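Side-chain contacts in mitotic checkpoint control protein kinase BUB1 (PDB 6JKK), which probably acts as an ATP-dependent protein kinase in the mitotic checkpoint at kinetochores, this chain being the kinase domain of the longer protein: residues E54-S59 with K80-K85; E29-C34 with I97-H102. One frame throughout, in Å; residues are numbered along the deposited sequence. Where two conformers were deposited one is given.

Interaction 1 of 2, residues E54-S59 with K80-K85; sequences EKFEVS and KKVALK
The Phe56 side chain overlaps that of Val82 on the face of the twisted kinase N-lobe sheet turned away from Ala83 and Lys85, CD2 of Phe56 lying 3.9 Å from CG2 of Val82. Strand 68-75 runs between the two strands, so they share no backbone pairing and meet mainly through side chains; their axes pass 8.7 Å apart at 70°, a consequence of the strong twist. The Phe56 ring swings beside its own backbone N (chi1 -61°) and crosses the Val82 side chain at about a right angle. A large flat ring suits a position where it must span to the next strand but one, whereas the compact, branched valine fits close to its own strand. Ile130 of strand 127-132 touches Phe56, Val82 and Leu84, completing an apolar layer. Alternation along strand 80-85 sends Val82 and Leu84 into this layer, while Lys85 projects to the catalytic cleft. There, consistent with a predicted role in ATP binding, it forms salt bridges to Glu94 and Asp207. Further along, Leu84 reaches strand 54-59 with both branches: CD1 approaches the carbonyl O of Glu57, and CD2 stands 4.3 Å from CG2 of Val58.

Interaction 2 of 2, residues E29-C34 with I97-H102; sequences EKLPHC and ICLEIH
The αC helix of the kinase N-lobe, helix 92-104, presents Leu99 to a type I beta turn that spans Leu31 to Cys34 in the N-terminal part of the chain, where Leu31 and His33 receive it. The contact is small, burying 87 Å² over both sides, and it joins the outward side of the helix to the loop between helix 24-28 and strand 34-36. Leu31 and Leu99 extend toward each other tip to tip, with CD1 of Leu31 4.0 Å from CD1 of Leu99. Their backbones remain well apart, the CA atoms of Leu31 and Leu99 being 10.7 Å from each other, so two branched apolar side chains, each with its terminal methyls held out from the backbone, suit the gap. The turn sets both partners in place. It is closed by a backbone hydrogen bond of 3.0 Å from Cys34 N to Leu31 O, and Pro32, whose ring fixes phi near -63°, fits naturally at its second position. His33 follows at the third, and its CG sits between the backbone N and the carbonyl carbon (chi1 71°), which brings the ring round to the helix. Phe95, one turn earlier on the helix, also touches Leu31, while Phe24 and Tyr27 of helix 24-28 pack on Leu99. The helix meets the loop carrying Phe208 through other residues, among them Ile97 and Ile101. The other branch of Leu99 serves His33: the two side chains slide past each other in opposite directions, and the methyl comes to the edge of the imidazole, near its plane, His33 NE2 being 4.2 Å from Leu99 CD2.

Overall arrangement
From the N terminus the chain passes through helices 12-21 and 24-28 and enters the loop 29-34, which opens the loop later closed by interaction 2. It then runs through strands 34-36 and 47-51 to 54-59, turns back along strand 68-75 and forward again along 80-85, closing the shorter loop of interaction 1. Only afterwards does helix 92-104 bring 97-102 back to the turn, so interaction 1 is nested within interaction 2. Their centres are 18 Å apart and their nearest atoms about 7 Å, without touching. Interaction 1 joins strands within the N-lobe sheet; interaction 2 ties the helix that follows strand 80-87 to the N-terminal region.

Interaction 1 of 2, residues E54-S59 with K80-K85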
# COMPACT_ATOMS: atom_id res chain seq x y z
N GLU A 54 -6.78 25.15 -11.15
CA GLU A 54 -7.08 23.85 -11.72
C GLU A 54 -8.52 23.42 -11.45
O GLU A 54 -8.98 23.44 -10.30
CB GLU A 54 -6.10 22.81 -11.17
CG GLU A 54 -4.65 23.29 -11.21
CD GLU A 54 -4.17 23.63 -12.61
OE1 GLU A 54 -3.44 24.63 -12.77
OE2 GLU A 54 -4.52 22.88 -13.56
N LYS A 55 -9.24 23.05 -12.51
CA LYS A 55 -10.63 22.60 -12.38
C LYS A 55 -10.75 21.09 -12.61
O LYS A 55 -10.09 20.52 -13.48
CB LYS A 55 -11.55 23.35 -13.34
CG LYS A 55 -12.98 22.81 -13.38
CD LYS A 55 -13.87 23.59 -14.33
CE LYS A 55 -14.16 24.97 -13.79
NZ LYS A 55 -15.17 25.68 -14.62
N PHE A 56 -11.60 20.45 -11.81
CA PHE A 56 -11.77 19.00 -11.87
C PHE A 56 -13.24 18.66 -12.02
O PHE A 56 -14.09 19.31 -11.42
CB PHE A 56 -11.23 18.35 -10.60
CG PHE A 56 -9.77 18.58 -10.37
CD1 PHE A 56 -9.32 19.77 -9.80
CD2 PHE A 56 -8.84 17.61 -10.71
CE1 PHE A 56 -7.97 19.98 -9.58
CE2 PHE A 56 -7.48 17.81 -10.49
CZ PHE A 56 -7.05 19.00 -9.92
N GLU A 57 -13.54 17.64 -12.82
CA GLU A 57 -14.86 17.04 -12.81
C GLU A 57 -14.86 16.10 -11.61
O GLU A 57 -13.88 15.39 -11.40
CB GLU A 57 -15.10 16.19 -14.06
CG GLU A 57 -15.33 16.94 -15.35
CD GLU A 57 -15.39 15.99 -16.54
OE1 GLU A 57 -15.11 14.79 -16.34
OE2 GLU A 57 -15.73 16.43 -17.66
N VAL A 58 -15.94 16.11 -10.83
CA VAL A 58 -16.14 15.09 -9.81
C VAL A 58 -17.24 14.18 -10.33
O VAL A 58 -18.39 14.60 -10.43
CB VAL A 58 -16.54 15.70 -8.45
CG1 VAL A 58 -16.69 14.60 -7.41
CG2 VAL A 58 -15.51 16.72 -8.00
N SER A 59 -16.90 12.94 -10.68
CA SER A 59 -17.81 12.10 -11.45
C SER A 59 -18.64 11.11 -10.62
O SER A 59 -19.84 11.32 -10.42
CB SER A 59 -17.07 11.37 -12.58
OG SER A 59 -16.47 12.30 -13.47
N LYS A 80 -6.28 13.91 -17.30
CA LYS A 80 -5.83 12.93 -16.33
C LYS A 80 -6.95 12.53 -15.38
O LYS A 80 -7.53 13.37 -14.70
CB LYS A 80 -4.67 13.51 -15.51
CG LYS A 80 -3.33 12.83 -15.75
CD LYS A 80 -2.56 13.51 -16.87
CE LYS A 80 -1.18 12.87 -17.06
NZ LYS A 80 -0.12 13.91 -17.22
N LYS A 81 -7.26 11.23 -15.35
CA LYS A 81 -8.25 10.70 -14.43
C LYS A 81 -7.69 10.70 -13.01
O LYS A 81 -6.60 10.19 -12.77
CB LYS A 81 -8.63 9.27 -14.81
CG LYS A 81 -9.78 9.14 -15.78
CD LYS A 81 -10.38 7.76 -15.68
CE LYS A 81 -11.18 7.40 -16.91
NZ LYS A 81 -11.77 6.03 -16.81
N VAL A 82 -8.45 11.27 -12.08
CA VAL A 82 -7.96 11.42 -10.72
C VAL A 82 -8.89 10.76 -9.69
O VAL A 82 -10.07 10.54 -9.95
CB VAL A 82 -7.75 12.92 -10.37
CG1 VAL A 82 -6.70 13.55 -11.28
CG2 VAL A 82 -9.06 13.69 -10.47
N ALA A 83 -8.32 10.42 -8.54
CA ALA A 83 -9.13 10.03 -7.39
C ALA A 83 -9.18 11.22 -6.46
O ALA A 83 -8.15 11.86 -6.21
CB ALA A 83 -8.49 8.85 -6.67
N LEU A 84 -10.37 11.52 -5.95
CA LEU A 84 -10.51 12.58 -4.96
C LEU A 84 -10.86 11.96 -3.62
O LEU A 84 -11.90 11.30 -3.49
CB LEU A 84 -11.58 13.59 -5.40
CG LEU A 84 -11.37 14.18 -6.79
CD1 LEU A 84 -12.32 13.55 -7.78
CD2 LEU A 84 -11.51 15.69 -6.82
N LYS A 85 -9.98 12.14 -2.64
CA LYS A 85 -10.19 11.55 -1.32
C LYS A 85 -10.49 12.63 -0.31
O LYS A 85 -9.66 13.51 -0.05
CB LYS A 85 -8.96 10.76 -0.88
CG LYS A 85 -9.10 10.13 0.50
CD LYS A 85 -7.82 9.41 0.89
CE LYS A 85 -7.93 8.77 2.26
NZ LYS A 85 -6.73 7.91 2.52

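Interaction 2 of 2, residues E29-C34 with I97-H102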
# COMPACT_ATOMS: atom_id res chain seq x y z
N GLU A 29 1.27 26.08 3.80
CA GLU A 29 0.76 27.41 3.43
C GLU A 29 1.53 28.03 2.25
O GLU A 29 1.07 28.99 1.64
CB GLU A 29 0.85 28.36 4.63
CG GLU A 29 -0.22 28.18 5.69
CD GLU A 29 0.10 28.91 6.98
OE1 GLU A 29 0.95 29.82 6.95
OE2 GLU A 29 -0.49 28.55 8.02
N LYS A 30 2.71 27.47 1.95
CA LYS A 30 3.58 27.99 0.90
C LYS A 30 3.54 27.17 -0.39
O LYS A 30 4.10 27.58 -1.42
CB LYS A 30 5.03 28.00 1.38
CG LYS A 30 5.55 29.35 1.80
CD LYS A 30 4.97 29.79 3.13
CE LYS A 30 5.96 30.66 3.88
NZ LYS A 30 5.68 30.65 5.33
N LEU A 31 2.91 26.00 -0.34
CA LEU A 31 2.92 25.09 -1.48
C LEU A 31 1.88 25.49 -2.52
O LEU A 31 0.70 25.57 -2.21
CB LEU A 31 2.67 23.65 -1.01
CG LEU A 31 3.77 23.02 -0.16
CD1 LEU A 31 3.31 21.70 0.44
CD2 LEU A 31 5.06 22.84 -0.96
N PRO A 32 2.32 25.73 -3.76
CA PRO A 32 1.42 26.18 -4.83
C PRO A 32 0.35 25.14 -5.16
O PRO A 32 -0.70 25.52 -5.68
CB PRO A 32 2.36 26.37 -6.02
CG PRO A 32 3.69 26.68 -5.40
CD PRO A 32 3.74 25.81 -4.18
N HIS A 33 0.59 23.87 -4.87
CA HIS A 33 -0.41 22.85 -5.18
C HIS A 33 -1.32 22.55 -3.99
O HIS A 33 -2.14 21.64 -4.04
CB HIS A 33 0.23 21.56 -5.72
CG HIS A 33 0.98 20.77 -4.69
ND1 HIS A 33 2.05 21.28 -3.99
CD2 HIS A 33 0.84 19.49 -4.28
CE1 HIS A 33 2.53 20.35 -3.18
NE2 HIS A 33 1.80 19.25 -3.33
N CYS A 34 -1.19 23.35 -2.93
CA CYS A 34 -2.08 23.25 -1.79
C CYS A 34 -2.86 24.55 -1.67
O CYS A 34 -2.27 25.63 -1.72
CB CYS A 34 -1.27 23.02 -0.51
SG CYS A 34 -2.25 22.94 1.01
N ILE A 97 3.22 12.67 5.16
CA ILE A 97 3.90 11.43 4.77
C ILE A 97 4.18 11.41 3.27
O ILE A 97 5.30 11.09 2.84
CB ILE A 97 3.07 10.18 5.15
CG1 ILE A 97 2.98 10.01 6.67
CG2 ILE A 97 3.66 8.93 4.48
CD1 ILE A 97 4.33 9.82 7.38
N CYS A 98 3.18 11.76 2.47
CA CYS A 98 3.32 11.72 1.01
C CYS A 98 4.37 12.70 0.52
O CYS A 98 5.16 12.37 -0.37
CB CYS A 98 1.98 12.01 0.34
SG CYS A 98 0.84 10.64 0.45
N LEU A 99 4.38 13.89 1.09
CA LEU A 99 5.39 14.88 0.74
C LEU A 99 6.78 14.31 1.06
O LEU A 99 7.72 14.44 0.25
CB LEU A 99 5.15 16.18 1.51
CG LEU A 99 3.95 17.00 1.04
CD1 LEU A 99 3.58 18.08 2.07
CD2 LEU A 99 4.22 17.64 -0.31
N GLU A 100 6.92 13.69 2.23
CA GLU A 100 8.22 13.16 2.66
C GLU A 100 8.68 12.02 1.77
O GLU A 100 9.85 11.95 1.40
CB GLU A 100 8.19 12.70 4.12
CG GLU A 100 8.36 13.83 5.14
CD GLU A 100 9.61 14.66 4.88
OE1 GLU A 100 10.73 14.13 5.09
OE2 GLU A 100 9.48 15.82 4.47
N ILE A 101 7.76 11.12 1.44
CA ILE A 101 8.10 10.02 0.55
C ILE A 101 8.71 10.57 -0.74
O ILE A 101 9.80 10.16 -1.17
CB ILE A 101 6.88 9.14 0.24
CG1 ILE A 101 6.54 8.26 1.45
CG2 ILE A 101 7.17 8.24 -0.96
CD1 ILE A 101 5.22 7.53 1.32
N HIS A 102 8.03 11.53 -1.36
CA HIS A 102 8.50 12.04 -2.64
C HIS A 102 9.72 12.95 -2.48
O HIS A 102 10.48 13.17 -3.43
CB HIS A 102 7.35 12.68 -3.43
CG HIS A 102 6.40 11.67 -3.98
ND1 HIS A 102 6.57 11.06 -5.20
CD2 HIS A 102 5.28 11.11 -3.44
CE1 HIS A 102 5.60 10.18 -5.40
NE2 HIS A 102 4.81 10.20 -4.35